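DYNE8 (Micromonospora chersina, PDB 4AMM) is an iterative polyketide synthase of enediyne (dynemicin) biosynthesis, represented here by its acyltransferase domain, which probably loads acyl units for chain extension. Local coordinates at residues L97-L102 / A383-A388. Residues are numbered along the deposited sequence; the frame is centred on the assembly and turned at random.
Sequences LRVGLL and AALFAA
V99 splits its two methyls between L385 and A388, residues one turn apart. CG2 presses on the methyl of A388, with V99 CG2 and A388 CB 3.5 Å apart, while CG1 reaches the isobutyl group of L385, V99 CG1 lying 4.1 Å from L385 CD2. The division follows from the first torsion: with CG1 anti to the backbone N (chi1 177°), CG2 sits beside that N and is directed at A388. L385 does not point straight at the strand from its CA; its side chain crosses that of V99 at about a right angle, and only the CD2 branch touches. A388 CB is shared, since L97 CB also rests against it, 4.1 Å from A388 CB.

Strand 99-103 is the middle strand of the five-stranded parallel sheet, between 171-174 and 344-347, and helix 376-387 packs on one face of it. V99 and L385 both touch V346 on the adjoining strand, so the helix spans more than one strand. This sheet belongs to the larger, hydrolase-like subdomain expected of an acyltransferase; the end of the neighbouring strand 171-174 leads into what looks like a nucleophile elbow. The helix also meets the separate antiparallel sheet, where A383, A384 and A387 touch F90, and A384 touches L344 of the parallel sheet as well.

Just before the strand, the contact turns polar. L97 N donates to A388 O over 2.9 Å; the bond is moderately bent, 149° at the hydrogen, and the donor stands 22° out of the carbonyl plane. A water lies 2.7 Å from L97 O and 3.2 Å from A388 O.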
# COMPACT_ATOMS: atom_id res chain seq x y z
N LEU A 97 2.91 -15.78 9.77
CA LEU A 97 3.95 -14.85 9.43
C LEU A 97 3.63 -13.46 10.00
O LEU A 97 2.56 -13.26 10.54
CB LEU A 97 4.03 -14.71 7.90
CG LEU A 97 4.15 -16.02 7.21
CD1 LEU A 97 4.46 -15.77 5.77
CD2 LEU A 97 5.29 -16.82 7.72
N ARG A 98 4.56 -12.55 9.94
CA ARG A 98 4.35 -11.17 10.39
C ARG A 98 3.81 -10.36 9.20
O ARG A 98 4.46 -10.35 8.14
CB ARG A 98 5.67 -10.55 10.79
CG ARG A 98 6.13 -11.16 12.13
CD ARG A 98 7.53 -10.60 12.55
NE ARG A 98 7.45 -9.21 12.87
CZ ARG A 98 7.09 -8.72 14.05
NH1 ARG A 98 6.77 -9.55 15.06
NH2 ARG A 98 7.03 -7.42 14.28
N VAL A 99 2.64 -9.72 9.39
CA VAL A 99 2.00 -8.93 8.30
C VAL A 99 1.98 -7.53 8.71
O VAL A 99 1.54 -7.18 9.80
CB VAL A 99 0.56 -9.45 8.03
CG1 VAL A 99 -0.09 -8.56 6.96
CG2 VAL A 99 0.61 -10.89 7.49
N GLY A 100 2.40 -6.62 7.78
CA GLY A 100 2.33 -5.17 8.04
C GLY A 100 1.33 -4.54 7.10
O GLY A 100 1.13 -5.07 6.02
N LEU A 101 0.75 -3.42 7.49
CA LEU A 101 -0.13 -2.64 6.61
C LEU A 101 0.54 -1.43 6.00
O LEU A 101 1.33 -0.75 6.61
CB LEU A 101 -1.38 -2.17 7.35
CG LEU A 101 -2.14 -3.26 8.14
CD1 LEU A 101 -3.34 -2.60 8.80
CD2 LEU A 101 -2.59 -4.34 7.20
N LEU A 102 0.15 -1.19 4.76
CA LEU A 102 0.56 0.07 4.01
C LEU A 102 -0.63 0.90 3.66
O LEU A 102 -1.55 0.39 3.02
CB LEU A 102 1.27 -0.35 2.73
CG LEU A 102 2.45 -1.33 2.86
CD1 LEU A 102 2.94 -1.77 1.43
CD2 LEU A 102 3.60 -0.74 3.60
N ALA A 383 -6.49 -13.36 0.40
CA ALA A 383 -5.75 -14.62 0.34
C ALA A 383 -4.44 -14.44 1.08
O ALA A 383 -4.03 -15.37 1.85
CB ALA A 383 -5.42 -14.99 -1.17
N ALA A 384 -3.71 -13.34 0.95
CA ALA A 384 -2.49 -13.10 1.61
C ALA A 384 -2.73 -13.10 3.14
O ALA A 384 -1.95 -13.73 3.88
CB ALA A 384 -1.83 -11.75 1.18
N LEU A 385 -3.74 -12.35 3.61
CA LEU A 385 -4.01 -12.27 5.08
C LEU A 385 -4.29 -13.68 5.54
O LEU A 385 -3.86 -14.02 6.70
CB LEU A 385 -5.18 -11.39 5.27
CG LEU A 385 -4.92 -9.87 5.02
CD1 LEU A 385 -6.17 -9.07 5.02
CD2 LEU A 385 -4.01 -9.29 6.11
N PHE A 386 -5.08 -14.48 4.84
CA PHE A 386 -5.44 -15.82 5.34
C PHE A 386 -4.23 -16.70 5.37
O PHE A 386 -3.92 -17.34 6.39
CB PHE A 386 -6.60 -16.42 4.50
CG PHE A 386 -6.98 -17.81 4.95
CD1 PHE A 386 -7.92 -17.93 5.99
CD2 PHE A 386 -6.40 -18.92 4.41
CE1 PHE A 386 -8.26 -19.21 6.45
CE2 PHE A 386 -6.71 -20.19 4.87
CZ PHE A 386 -7.70 -20.34 5.90
N ALA A 387 -3.45 -16.81 4.30
CA ALA A 387 -2.34 -17.76 4.25
C ALA A 387 -1.32 -17.37 5.28
O ALA A 387 -0.71 -18.27 5.90
CB ALA A 387 -1.75 -17.83 2.85
N ALA A 388 -1.07 -16.09 5.50
CA ALA A 388 -0.08 -15.63 6.45
C ALA A 388 -0.56 -15.75 7.89
O ALA A 388 0.21 -15.49 8.82
CB ALA A 388 0.32 -14.16 6.14
O HOH W 1 -0.13 -13.00 10.85